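Side-chain contacts in Abbfa_003403 (Acinetobacter baumannii, PDB 4ZXH), which probably assembles a peptide product as a four-domain nonribosomal peptide synthetase, with condensation, adenylation, phosphopantetheine-bearing carrier and thioesterase domains in one chain: residues A520-A525 / P597-N602; V534-D539 / T667-D672; Q793-D798 / P841-L846; E981-F986 / K993-H998; A1032-V1037 / G1041-E1046. All coordinates share one frame; numbering follows the deposited sequence.

Contact 1: residues A520-A525 / P597-N602; sequences AEYLRA and PRLDIN
Tyr-522, on helix 509-525, lays its ring alongside Leu-599 of strand 598-600, the two side chains running past each other in opposite directions. Ring atom CE2 of Tyr-522 lies 3.9 Å from CD2 of Leu-599, and that same methyl is equally close to the phenolic oxygen. The ring also reaches the strand backbone: CE2 of Tyr-522 comes within 3.3 Å of the carbonyl O of Asp-600. CG of the tyrosine stands anti to the backbone N (chi1 -167°), which carries the ring out from the helix to Leu-599 and the Asp-600 carbonyl. The other branch of Leu-599 turns to a buried neighbour, its CD1 meeting CD2 of Leu-523 at 4.0 Å, so one leucine divides its two methyls between two consecutive helix residues. Asp-600 points its carboxylate elsewhere: OD1 accepts from the backbone N of Asn-602 in an Asx turn, and OD2 is bonded to Thr-586. Strand 598-600 is an edge strand of a four-stranded parallel sheet in the adenylation domain, and the helix packs against it; the N-to-C directions of the two short segments make 146°. The contact is mainly apolar, so burial of hydrocarbon probably contributes most.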
# COMPACT_ATOMS: atom_id res chain seq x y z
N ALA A 520 -27.43 25.90 46.42
CA ALA A 520 -28.54 24.97 46.61
C ALA A 520 -29.74 25.73 47.15
O ALA A 520 -30.87 25.57 46.67
CB ALA A 520 -28.14 23.85 47.55
N GLU A 521 -29.50 26.59 48.13
CA GLU A 521 -30.58 27.33 48.76
C GLU A 521 -31.16 28.39 47.83
O GLU A 521 -32.36 28.60 47.81
CB GLU A 521 -30.09 27.97 50.06
CG GLU A 521 -31.14 28.78 50.82
CD GLU A 521 -32.41 27.99 51.18
OE1 GLU A 521 -32.38 26.73 51.18
OE2 GLU A 521 -33.43 28.64 51.48
N TYR A 522 -30.32 29.04 47.03
CA TYR A 522 -30.82 29.97 46.03
C TYR A 522 -31.82 29.28 45.10
O TYR A 522 -32.89 29.82 44.80
CB TYR A 522 -29.66 30.55 45.24
CG TYR A 522 -29.99 31.76 44.38
CD1 TYR A 522 -30.53 32.90 44.95
CD2 TYR A 522 -29.71 31.78 43.02
CE1 TYR A 522 -30.80 34.02 44.18
CE2 TYR A 522 -29.99 32.90 42.24
CZ TYR A 522 -30.54 34.02 42.84
OH TYR A 522 -30.83 35.14 42.10
N LEU A 523 -31.46 28.07 44.65
CA LEU A 523 -32.31 27.34 43.72
C LEU A 523 -33.62 26.88 44.39
O LEU A 523 -34.71 27.04 43.83
CB LEU A 523 -31.54 26.14 43.14
CG LEU A 523 -30.36 26.44 42.21
CD1 LEU A 523 -29.53 25.18 41.92
CD2 LEU A 523 -30.85 27.05 40.91
N ARG A 524 -33.52 26.31 45.59
CA ARG A 524 -34.71 25.88 46.30
C ARG A 524 -35.64 27.07 46.53
O ARG A 524 -36.86 26.99 46.34
CB ARG A 524 -34.33 25.24 47.64
CG ARG A 524 -35.49 24.53 48.34
CD ARG A 524 -35.26 24.43 49.82
NE ARG A 524 -35.19 25.77 50.40
CZ ARG A 524 -36.25 26.41 50.90
NH1 ARG A 524 -37.44 25.82 50.91
NH2 ARG A 524 -36.11 27.63 51.40
N ALA A 525 -35.04 28.19 46.92
CA ALA A 525 -35.81 29.37 47.32
C ALA A 525 -36.51 30.00 46.13
O ALA A 525 -37.40 30.83 46.30
CB ALA A 525 -34.91 30.38 48.01
N PRO A 597 -37.22 31.09 32.41
CA PRO A 597 -36.68 31.89 33.52
C PRO A 597 -35.17 31.77 33.66
O PRO A 597 -34.61 30.70 33.43
CB PRO A 597 -37.38 31.30 34.74
CG PRO A 597 -38.65 30.77 34.22
CD PRO A 597 -38.33 30.23 32.86
N ARG A 598 -34.53 32.87 34.03
CA ARG A 598 -33.08 32.91 34.21
C ARG A 598 -32.78 33.31 35.65
O ARG A 598 -33.49 34.11 36.23
CB ARG A 598 -32.44 33.88 33.21
CG ARG A 598 -33.25 34.01 31.92
CD ARG A 598 -33.28 35.45 31.39
NE ARG A 598 -34.22 35.60 30.28
CZ ARG A 598 -33.87 35.76 29.01
NH1 ARG A 598 -32.59 35.78 28.65
NH2 ARG A 598 -34.81 35.89 28.08
N LEU A 599 -31.74 32.70 36.22
CA LEU A 599 -31.25 33.05 37.54
C LEU A 599 -29.77 33.42 37.53
O LEU A 599 -28.94 32.69 36.97
CB LEU A 599 -31.45 31.89 38.51
CG LEU A 599 -32.83 31.69 39.08
CD1 LEU A 599 -32.80 30.41 39.89
CD2 LEU A 599 -33.19 32.87 39.93
N ASP A 600 -29.44 34.54 38.15
CA ASP A 600 -28.06 34.98 38.24
C ASP A 600 -27.38 34.34 39.44
O ASP A 600 -27.72 34.62 40.59
CB ASP A 600 -28.00 36.50 38.33
CG ASP A 600 -26.58 37.04 38.39
OD1 ASP A 600 -25.63 36.23 38.29
OD2 ASP A 600 -26.42 38.28 38.55
N ILE A 601 -26.39 33.50 39.17
CA ILE A 601 -25.66 32.77 40.22
C ILE A 601 -24.89 33.69 41.17
O ILE A 601 -24.57 33.31 42.29
CB ILE A 601 -24.68 31.75 39.61
CG1 ILE A 601 -24.29 30.69 40.63
CG2 ILE A 601 -23.45 32.43 39.08
CD1 ILE A 601 -23.34 29.66 40.07
N ASN A 602 -24.58 34.91 40.72
CA ASN A 602 -23.88 35.85 41.59
C ASN A 602 -24.79 36.37 42.70
O ASN A 602 -24.31 36.87 43.71
CB ASN A 602 -23.33 37.02 40.77
CG ASN A 602 -22.26 36.59 39.77
OD1 ASN A 602 -21.37 35.80 40.09
ND2 ASN A 602 -22.36 37.11 38.54

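Contact 2: residues V534-D539 / T667-D672; sequences VGLMLD and TTYAFD
Tyr-669 drives its ring end-on at strand 533-537, where its CE1 edge overlaps Leu-536 and comes 4.0 Å from CG of that leucine. The phenol oxygen ends in the backbone between Leu-536 and Leu-538 and is gripped twice. It donates to the carbonyl O of Leu-536, with 2.8 Å between OH of Tyr-669 and that oxygen; the hydroxyl stands above the carbonyl plane, 43° out of it, although the same oxygen lies at the edge of the tyrosine ring. It also accepts from N of Leu-538, just past the strand, 2.9 Å from OH of Tyr-669 in a nearly straight bond (170°). Two backbone groups therefore satisfy one buried hydroxyl and probably limit the ring's tilt. The tyrosine belongs to a type I beta turn, Thr-668 to Phe-671, so it links the loop that follows strand 662-665 of the adenylation domain's nine-stranded sheet to the four-stranded parallel sheet. Within that turn Thr-668 OG1 accepts from N of Ala-670, 3.0 Å away, forming an ST turn, and it is bonded to Asp-562 as well. CG of Tyr-669 sits between the backbone N and the carbonyl carbon (chi1 62°), directing the ring from the turn to the strand. Leu-544 and Pro-563 also touch the tyrosine.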
# COMPACT_ATOMS: atom_id res chain seq x y z
N VAL A 534 -32.10 21.84 35.31
CA VAL A 534 -31.58 23.20 35.41
C VAL A 534 -30.55 23.48 34.33
O VAL A 534 -29.48 22.85 34.30
CB VAL A 534 -30.96 23.46 36.78
CG1 VAL A 534 -30.18 24.76 36.80
CG2 VAL A 534 -32.04 23.44 37.84
N GLY A 535 -30.88 24.42 33.44
CA GLY A 535 -29.94 24.87 32.43
C GLY A 535 -28.74 25.52 33.09
O GLY A 535 -28.88 26.28 34.05
N LEU A 536 -27.56 25.22 32.58
CA LEU A 536 -26.34 25.78 33.15
C LEU A 536 -25.52 26.49 32.09
O LEU A 536 -24.92 25.84 31.22
CB LEU A 536 -25.51 24.68 33.81
CG LEU A 536 -24.28 25.17 34.55
CD1 LEU A 536 -24.65 26.23 35.57
CD2 LEU A 536 -23.61 23.97 35.21
N MET A 537 -25.49 27.82 32.15
CA MET A 537 -24.80 28.63 31.16
C MET A 537 -23.75 29.51 31.84
O MET A 537 -24.03 30.68 32.15
CB MET A 537 -25.80 29.48 30.38
CG MET A 537 -25.27 30.09 29.09
SD MET A 537 -26.41 31.22 28.26
CE MET A 537 -27.66 30.10 27.65
N LEU A 538 -22.55 28.96 32.06
CA LEU A 538 -21.49 29.66 32.79
C LEU A 538 -20.18 29.85 32.01
O LEU A 538 -19.93 29.14 31.04
CB LEU A 538 -21.16 28.91 34.09
CG LEU A 538 -22.27 28.77 35.13
CD1 LEU A 538 -21.70 28.23 36.44
CD2 LEU A 538 -22.99 30.10 35.35
N ASP A 539 -19.37 30.81 32.45
CA ASP A 539 -17.97 30.92 32.01
C ASP A 539 -17.10 30.06 32.90
O ASP A 539 -17.49 29.71 34.01
CB ASP A 539 -17.48 32.37 32.06
CG ASP A 539 -17.79 33.14 30.80
OD1 ASP A 539 -17.86 32.51 29.72
OD2 ASP A 539 -17.97 34.38 30.88
N THR A 667 -11.63 20.88 29.68
CA THR A 667 -12.72 20.43 28.82
C THR A 667 -14.02 21.13 29.17
O THR A 667 -14.40 21.20 30.35
CB THR A 667 -12.91 18.92 28.94
OG1 THR A 667 -11.64 18.27 28.75
CG2 THR A 667 -13.89 18.40 27.91
N THR A 668 -14.71 21.64 28.14
CA THR A 668 -16.06 22.16 28.31
C THR A 668 -16.97 21.23 29.13
O THR A 668 -16.92 20.01 28.99
CB THR A 668 -16.75 22.43 26.96
OG1 THR A 668 -18.14 22.71 27.20
CG2 THR A 668 -16.65 21.24 26.06
N TYR A 669 -17.80 21.81 29.99
CA TYR A 669 -18.67 21.00 30.82
C TYR A 669 -19.86 20.51 30.01
O TYR A 669 -20.71 19.77 30.51
CB TYR A 669 -19.14 21.77 32.05
CG TYR A 669 -19.96 22.99 31.72
CD1 TYR A 669 -21.35 22.94 31.69
CD2 TYR A 669 -19.35 24.22 31.44
CE1 TYR A 669 -22.11 24.07 31.40
CE2 TYR A 669 -20.10 25.34 31.14
CZ TYR A 669 -21.48 25.26 31.12
OH TYR A 669 -22.22 26.38 30.82
N ALA A 670 -19.92 20.93 28.75
CA ALA A 670 -20.91 20.41 27.82
C ALA A 670 -20.40 19.16 27.13
O ALA A 670 -21.00 18.69 26.18
CB ALA A 670 -21.28 21.44 26.82
N PHE A 671 -19.28 18.65 27.62
CA PHE A 671 -18.71 17.36 27.21
C PHE A 671 -18.56 16.53 28.48
O PHE A 671 -17.99 16.99 29.47
CB PHE A 671 -17.36 17.57 26.52
CG PHE A 671 -16.84 16.36 25.83
CD1 PHE A 671 -17.67 15.27 25.57
CD2 PHE A 671 -15.49 16.29 25.44
CE1 PHE A 671 -17.18 14.14 24.92
CE2 PHE A 671 -14.99 15.16 24.79
CZ PHE A 671 -15.83 14.08 24.53
N ASP A 672 -19.10 15.32 28.49
CA ASP A 672 -19.26 14.60 29.76
C ASP A 672 -17.93 14.31 30.44
O ASP A 672 -17.90 14.14 31.66
CB ASP A 672 -20.08 13.30 29.58
CG ASP A 672 -19.41 12.27 28.65
OD1 ASP A 672 -18.38 12.57 28.02
OD2 ASP A 672 -19.93 11.14 28.55

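Contact 3: residues Q793-D798 / P841-L846; sequences QLYVLD and PNAGRL
The ring of Tyr-795 is the flat group here, and both of its partners approach it obliquely. One is the CD2 methyl of Leu-846, 3.6 Å from CE2 of Tyr-795; the two side chains cross at about a right angle. The other is the methyl of Ala-843, which meets the phenolic end: CB of Ala-843 lies 3.3 Å from OH of Tyr-795 and 3.8 Å from its CZ. The tyrosine's CG lies anti to the carbonyl carbon (chi1 -54°), an orientation that extends the ring from strand 792-797 to the loop leading into strand 846-855. Leu-840 of that loop touches the ring too. Within this antiparallel sheet the two strands are not direct partners: 809-816 pairs with both, Tyr-795 bonding through its backbone to Trp-813, and the side chain of Trp-813 packs on Leu-846. Tyr-795 thus reaches across strand 809-816 to the start of strand 846-855 and the loop before it. Gly-844, with a positive phi of 64°, lets the loop turn between the alanine and the leucine. Arg-845 bonds the loop to the carbonyl of Ala-820, whereas between the two segments the contact is apolar, with no hydrogen bond.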
# COMPACT_ATOMS: atom_id res chain seq x y z
N GLN A 793 -19.13 -4.53 30.94
CA GLN A 793 -18.79 -5.67 30.10
C GLN A 793 -18.76 -5.25 28.65
O GLN A 793 -19.61 -4.47 28.19
CB GLN A 793 -19.77 -6.83 30.32
CG GLN A 793 -19.92 -7.23 31.78
CD GLN A 793 -21.01 -6.46 32.49
OE1 GLN A 793 -22.14 -6.36 31.99
NE2 GLN A 793 -20.68 -5.87 33.64
N LEU A 794 -17.77 -5.75 27.93
CA LEU A 794 -17.64 -5.46 26.52
C LEU A 794 -17.95 -6.71 25.71
O LEU A 794 -17.48 -7.79 26.04
CB LEU A 794 -16.23 -4.94 26.21
CG LEU A 794 -15.77 -3.80 27.12
CD1 LEU A 794 -14.44 -3.25 26.65
CD2 LEU A 794 -16.81 -2.72 27.16
N TYR A 795 -18.75 -6.55 24.67
CA TYR A 795 -19.15 -7.65 23.80
C TYR A 795 -18.97 -7.23 22.34
O TYR A 795 -19.26 -6.08 21.98
CB TYR A 795 -20.61 -8.06 24.05
CG TYR A 795 -20.97 -8.39 25.48
CD1 TYR A 795 -20.71 -9.64 26.03
CD2 TYR A 795 -21.63 -7.46 26.28
CE1 TYR A 795 -21.06 -9.95 27.36
CE2 TYR A 795 -21.98 -7.75 27.59
CZ TYR A 795 -21.70 -8.99 28.13
OH TYR A 795 -22.05 -9.26 29.44
N VAL A 796 -18.50 -8.14 21.48
CA VAL A 796 -18.39 -7.84 20.06
C VAL A 796 -19.35 -8.71 19.26
O VAL A 796 -19.18 -9.92 19.19
CB VAL A 796 -16.95 -8.03 19.53
CG1 VAL A 796 -16.84 -7.58 18.08
CG2 VAL A 796 -15.96 -7.25 20.39
N LEU A 797 -20.36 -8.08 18.66
CA LEU A 797 -21.44 -8.81 18.00
C LEU A 797 -21.52 -8.61 16.49
O LEU A 797 -21.05 -7.60 15.95
CB LEU A 797 -22.77 -8.40 18.63
CG LEU A 797 -22.82 -8.54 20.15
CD1 LEU A 797 -24.21 -8.25 20.65
CD2 LEU A 797 -22.36 -9.92 20.61
N ASP A 798 -22.13 -9.57 15.80
CA ASP A 798 -22.37 -9.42 14.38
C ASP A 798 -23.72 -8.75 14.18
O ASP A 798 -24.31 -8.24 15.12
CB ASP A 798 -22.27 -10.76 13.63
CG ASP A 798 -23.25 -11.83 14.14
OD1 ASP A 798 -24.25 -11.49 14.80
OD2 ASP A 798 -23.01 -13.03 13.88
N PRO A 841 -28.55 -13.94 27.47
CA PRO A 841 -29.69 -13.84 28.39
C PRO A 841 -29.28 -13.50 29.82
O PRO A 841 -30.14 -13.18 30.64
CB PRO A 841 -30.32 -15.23 28.32
CG PRO A 841 -29.16 -16.13 28.06
CD PRO A 841 -28.20 -15.34 27.18
N ASN A 842 -27.98 -13.56 30.12
CA ASN A 842 -27.49 -13.31 31.47
C ASN A 842 -26.70 -12.01 31.59
O ASN A 842 -26.17 -11.70 32.65
CB ASN A 842 -26.62 -14.48 31.93
CG ASN A 842 -27.43 -15.70 32.31
OD1 ASN A 842 -28.60 -15.58 32.69
ND2 ASN A 842 -26.83 -16.87 32.21
N ALA A 843 -26.65 -11.26 30.49
CA ALA A 843 -25.79 -10.08 30.40
C ALA A 843 -26.52 -8.78 30.76
O ALA A 843 -25.92 -7.70 30.75
CB ALA A 843 -25.21 -9.98 29.01
N GLY A 844 -27.81 -8.90 31.08
CA GLY A 844 -28.62 -7.76 31.44
C GLY A 844 -28.80 -6.76 30.32
O GLY A 844 -28.61 -7.07 29.14
N ARG A 845 -29.18 -5.54 30.70
CA ARG A 845 -29.37 -4.46 29.77
C ARG A 845 -28.03 -4.07 29.12
O ARG A 845 -27.00 -4.00 29.80
CB ARG A 845 -30.00 -3.27 30.50
CG ARG A 845 -30.59 -2.19 29.62
CD ARG A 845 -31.48 -1.30 30.47
NE ARG A 845 -32.05 -0.16 29.76
CZ ARG A 845 -31.66 1.09 29.95
NH1 ARG A 845 -30.70 1.38 30.83
NH2 ARG A 845 -32.25 2.07 29.27
N LEU A 846 -28.06 -3.83 27.81
CA LEU A 846 -26.86 -3.49 27.04
C LEU A 846 -27.08 -2.28 26.15
O LEU A 846 -28.20 -1.96 25.78
CB LEU A 846 -26.40 -4.65 26.16
CG LEU A 846 -26.22 -6.05 26.71
CD1 LEU A 846 -25.83 -6.98 25.56
CD2 LEU A 846 -25.15 -6.03 27.77

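Contact 4: residues E981-F986 / K993-H998; sequences ELCTTF and KRVGIH
Val-995 packs into the angle between Cys-983 and Phe-986, one turn of helix 977-990 apart, and contributes the largest share of the buried surface. Its CG1 methyl touches CB of Phe-986 at 4.1 Å and lies 4.4 Å from SG of Cys-983. That methyl is anti to the valine's own backbone N (chi1 164°), which brings it in toward the helix. The sulfur meets the loop twice more: SG of Cys-983 is 3.4 Å from the carbonyl O of Val-995 and 4.2 Å from CG2 of Ile-997. At Cys-983 and Val-995 the backbones themselves draw near, their CA atoms 5.9 Å apart. Against this buried core stands the exposed start of the loop. Lys-993 and Arg-994 bond instead to the thioesterase-domain helix 1081-1086: Arg-994 forms a salt bridge with Glu-1082, and Lys-993 bonds to the carbonyl of Arg-1085. N of Val-995 donates to the side-chain carboxylate of Glu-987, on the same helix as Cys-983 and Phe-986. The contact thus closes the first helix of the carrier domain against the long loop that follows it. Helix 1008-1022 packs on Leu-982 and Thr-985; helix 1037-1046 reaches Leu-982 and Phe-986, whose ring also meets Phe-1001 edge-to-face.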
# COMPACT_ATOMS: atom_id res chain seq x y z
N GLU A 981 14.13 9.24 -24.83
CA GLU A 981 14.49 7.84 -25.00
C GLU A 981 13.49 6.87 -24.34
O GLU A 981 13.18 5.82 -24.89
CB GLU A 981 15.89 7.57 -24.46
CG GLU A 981 16.33 6.12 -24.58
CD GLU A 981 17.27 5.86 -25.75
OE1 GLU A 981 18.15 6.72 -26.02
OE2 GLU A 981 17.13 4.79 -26.40
N LEU A 982 12.98 7.22 -23.17
CA LEU A 982 12.00 6.36 -22.51
C LEU A 982 10.66 6.37 -23.25
O LEU A 982 10.01 5.34 -23.38
CB LEU A 982 11.79 6.76 -21.05
CG LEU A 982 13.03 6.61 -20.16
CD1 LEU A 982 12.82 7.26 -18.78
CD2 LEU A 982 13.41 5.13 -20.05
N CYS A 983 10.24 7.54 -23.75
CA CYS A 983 8.97 7.60 -24.46
C CYS A 983 9.02 6.76 -25.71
O CYS A 983 8.17 5.89 -25.90
CB CYS A 983 8.59 9.03 -24.82
SG CYS A 983 7.85 9.94 -23.48
N THR A 984 10.03 7.00 -26.54
CA THR A 984 10.23 6.16 -27.72
C THR A 984 10.28 4.66 -27.36
O THR A 984 9.74 3.83 -28.07
CB THR A 984 11.49 6.55 -28.44
OG1 THR A 984 11.31 7.86 -28.96
CG2 THR A 984 11.72 5.64 -29.59
N THR A 985 10.89 4.33 -26.23
CA THR A 985 10.97 2.92 -25.87
C THR A 985 9.60 2.39 -25.42
O THR A 985 9.17 1.32 -25.88
CB THR A 985 12.02 2.67 -24.79
OG1 THR A 985 13.30 3.05 -25.30
CG2 THR A 985 12.09 1.24 -24.52
N PHE A 986 8.90 3.13 -24.57
CA PHE A 986 7.53 2.76 -24.24
C PHE A 986 6.66 2.58 -25.48
O PHE A 986 5.93 1.58 -25.57
CB PHE A 986 6.87 3.79 -23.35
CG PHE A 986 7.17 3.62 -21.89
CD1 PHE A 986 8.45 3.22 -21.48
CD2 PHE A 986 6.20 3.90 -20.93
CE1 PHE A 986 8.75 3.09 -20.12
CE2 PHE A 986 6.48 3.77 -19.58
CZ PHE A 986 7.76 3.37 -19.16
N LYS A 993 0.80 4.67 -29.97
CA LYS A 993 1.31 5.67 -30.90
C LYS A 993 2.02 6.79 -30.19
O LYS A 993 3.14 7.12 -30.56
CB LYS A 993 0.20 6.26 -31.78
CG LYS A 993 -0.45 5.25 -32.73
CD LYS A 993 0.56 4.66 -33.71
CE LYS A 993 1.02 5.69 -34.73
NZ LYS A 993 2.07 5.12 -35.60
N ARG A 994 1.40 7.37 -29.15
CA ARG A 994 1.95 8.57 -28.50
C ARG A 994 1.87 8.52 -26.98
O ARG A 994 0.79 8.47 -26.40
CB ARG A 994 1.22 9.80 -29.01
CG ARG A 994 1.77 11.12 -28.50
CD ARG A 994 0.80 12.25 -28.76
NE ARG A 994 0.70 12.62 -30.16
CZ ARG A 994 -0.45 12.88 -30.78
NH1 ARG A 994 -1.58 12.75 -30.12
NH2 ARG A 994 -0.48 13.25 -32.06
N VAL A 995 3.02 8.52 -26.33
CA VAL A 995 3.10 8.28 -24.89
C VAL A 995 3.56 9.51 -24.15
O VAL A 995 4.58 10.10 -24.48
CB VAL A 995 4.06 7.11 -24.57
CG1 VAL A 995 4.45 7.10 -23.11
CG2 VAL A 995 3.43 5.77 -24.96
N GLY A 996 2.78 9.90 -23.15
CA GLY A 996 3.12 11.05 -22.35
C GLY A 996 3.88 10.61 -21.12
O GLY A 996 3.75 9.47 -20.70
N ILE A 997 4.63 11.52 -20.53
CA ILE A 997 5.51 11.15 -19.42
C ILE A 997 4.76 10.74 -18.14
O ILE A 997 5.39 10.29 -17.19
CB ILE A 997 6.48 12.29 -19.10
CG1 ILE A 997 5.74 13.50 -18.52
CG2 ILE A 997 7.27 12.69 -20.36
CD1 ILE A 997 6.65 14.62 -18.12
N HIS A 998 3.43 10.86 -18.12
CA HIS A 998 2.64 10.41 -16.97
C HIS A 998 1.81 9.16 -17.25
O HIS A 998 1.04 8.73 -16.41
CB HIS A 998 1.74 11.54 -16.48
CG HIS A 998 2.51 12.71 -15.94
ND1 HIS A 998 2.22 14.02 -16.27
CD2 HIS A 998 3.60 12.75 -15.14
CE1 HIS A 998 3.08 14.82 -15.67
NE2 HIS A 998 3.93 14.07 -14.98

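Contact 5: residues A1032-V1037 / G1041-E1046; sequences AQYSTV and GEIIRE
Helix 1028-1033 ends just before Tyr-1034, the first residue to leave helical angles, and after a short linker the chain enters helix 1037-1046. The two segments are joined by a main-chain bond of that second helix: N of Gly-1041 donates to the carbonyl O of Val-1037, 2.8 Å away. Thr-1036 is the N-cap, its OG1 accepting from the backbone N of Arg-1039. Across the bend the side-chain contact is a CH-pi interaction. CG1 of Ile-1043 lies over one face of the Tyr-1034 ring, 3.4 Å from its centroid and only 5° off the ring normal. CD1 of the isoleucine continues over the same ring toward the phenolic end, 3.6 Å from CZ of Tyr-1034. CG1 stands anti to the carbonyl carbon of Ile-1043 (chi1 -74°), and the second torsion of -49° folds the terminal methyl along the ring. These two consecutive helices and their linker belong to the carrier domain, a small helical bundle of the phosphopantetheine-attachment family. The side chain of Val-1037 points away from segment 1041-1046 and packs on Leu-982 and Phe-986 of helix 977-990. From helix 1037-1046, Arg-1045 forms salt bridges with Asp-976 and with Asp-1230 of the thioesterase domain, and Glu-1042 pairs with Lys-926 of the adenylation C-terminal domain.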
# COMPACT_ATOMS: atom_id res chain seq x y z
N ALA A 1032 8.74 -1.55 -11.77
CA ALA A 1032 7.44 -1.80 -11.15
C ALA A 1032 7.04 -0.68 -10.25
O ALA A 1032 5.86 -0.40 -10.02
CB ALA A 1032 7.48 -3.07 -10.38
N GLN A 1033 8.03 0.04 -9.82
CA GLN A 1033 7.77 0.99 -8.80
C GLN A 1033 7.92 2.42 -9.30
O GLN A 1033 7.23 3.35 -8.86
CB GLN A 1033 8.67 0.58 -7.66
CG GLN A 1033 8.93 1.50 -6.45
CD GLN A 1033 7.62 2.12 -5.87
OE1 GLN A 1033 7.25 3.12 -6.39
NE2 GLN A 1033 6.80 1.39 -5.00
N TYR A 1034 8.75 2.56 -10.33
CA TYR A 1034 8.79 3.76 -11.15
C TYR A 1034 8.27 3.48 -12.58
O TYR A 1034 9.06 3.40 -13.51
CB TYR A 1034 10.22 4.33 -11.18
CG TYR A 1034 10.74 4.56 -9.79
CD1 TYR A 1034 10.40 5.71 -9.07
CD2 TYR A 1034 11.54 3.62 -9.17
CE1 TYR A 1034 10.87 5.91 -7.78
CE2 TYR A 1034 12.01 3.81 -7.88
CZ TYR A 1034 11.67 4.96 -7.19
OH TYR A 1034 12.10 5.19 -5.90
N SER A 1035 6.96 3.40 -12.75
CA SER A 1035 6.39 2.89 -14.02
C SER A 1035 5.83 3.93 -15.02
O SER A 1035 5.26 3.56 -16.06
CB SER A 1035 5.30 1.88 -13.68
OG SER A 1035 4.44 2.41 -12.70
N THR A 1036 5.99 5.21 -14.73
CA THR A 1036 5.77 6.23 -15.74
C THR A 1036 7.11 6.72 -16.24
O THR A 1036 8.12 6.53 -15.57
CB THR A 1036 5.00 7.43 -15.20
OG1 THR A 1036 5.85 8.13 -14.28
CG2 THR A 1036 3.69 6.99 -14.54
N VAL A 1037 7.12 7.37 -17.41
CA VAL A 1037 8.38 7.88 -17.94
C VAL A 1037 8.95 8.96 -17.02
O VAL A 1037 10.16 9.00 -16.77
CB VAL A 1037 8.22 8.45 -19.34
CG1 VAL A 1037 9.49 9.14 -19.77
CG2 VAL A 1037 7.87 7.34 -20.31
N GLY A 1041 12.45 8.32 -15.24
CA GLY A 1041 13.41 9.29 -15.73
C GLY A 1041 14.11 10.01 -14.59
O GLY A 1041 15.30 10.27 -14.70
N GLU A 1042 13.39 10.33 -13.51
CA GLU A 1042 14.03 10.96 -12.35
C GLU A 1042 15.07 10.01 -11.73
O GLU A 1042 16.16 10.44 -11.35
CB GLU A 1042 13.00 11.39 -11.29
CG GLU A 1042 12.02 12.45 -11.79
CD GLU A 1042 10.89 12.77 -10.81
OE1 GLU A 1042 10.80 12.14 -9.74
OE2 GLU A 1042 10.09 13.67 -11.13
N ILE A 1043 14.72 8.73 -11.66
CA ILE A 1043 15.61 7.70 -11.13
C ILE A 1043 16.89 7.57 -11.94
O ILE A 1043 17.99 7.52 -11.40
CB ILE A 1043 14.89 6.34 -11.09
CG1 ILE A 1043 13.87 6.33 -9.96
CG2 ILE A 1043 15.89 5.19 -10.94
CD1 ILE A 1043 14.45 6.80 -8.66
N ILE A 1044 16.74 7.51 -13.26
CA ILE A 1044 17.87 7.39 -14.15
C ILE A 1044 18.72 8.67 -14.13
O ILE A 1044 19.95 8.62 -14.20
CB ILE A 1044 17.40 7.10 -15.56
CG1 ILE A 1044 16.80 5.70 -15.62
CG2 ILE A 1044 18.52 7.23 -16.55
CD1 ILE A 1044 16.21 5.37 -16.98
N ARG A 1045 18.05 9.81 -14.00
CA ARG A 1045 18.69 11.13 -14.00
C ARG A 1045 19.63 11.31 -12.81
O ARG A 1045 20.63 12.03 -12.91
CB ARG A 1045 17.61 12.21 -13.99
CG ARG A 1045 18.13 13.61 -14.21
CD ARG A 1045 16.98 14.59 -14.42
NE ARG A 1045 16.25 14.32 -15.66
CZ ARG A 1045 14.99 13.89 -15.70
NH1 ARG A 1045 14.30 13.70 -14.59
NH2 ARG A 1045 14.41 13.67 -16.87
N GLU A 1046 19.29 10.65 -11.69
CA GLU A 1046 20.08 10.70 -10.46
C GLU A 1046 21.49 10.15 -10.67
O GLU A 1046 22.43 10.59 -10.02
CB GLU A 1046 19.41 9.90 -9.33
CG GLU A 1046 18.28 10.61 -8.60
CD GLU A 1046 17.56 9.70 -7.61
OE1 GLU A 1046 17.99 8.53 -7.42
OE2 GLU A 1046 16.54 10.15 -7.03

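Overall arrangement
The contacts follow the modular order of the chain. Contacts 1 and 2 interleave along the sequence, with centres 16 Å apart, and share the four-stranded parallel sheet of the adenylation domain: contact 1 reaches its edge strand 598-600, contact 2 its inner strand 533-537, and Ile-601 packs on Leu-538 between them. Contact 3, about 32 Å from contact 2 between centres, lies on the separate antiparallel sheet. Contacts 4 and 5 come later, in the carrier domain, with centres 13 Å apart, and join through Leu-982, Val-1037 and Gly-1041. The centres of contacts 4 and 5 lie 55 to 80 Å from those of the other three, consistent with distinct domains packed as separate units in one synthetase.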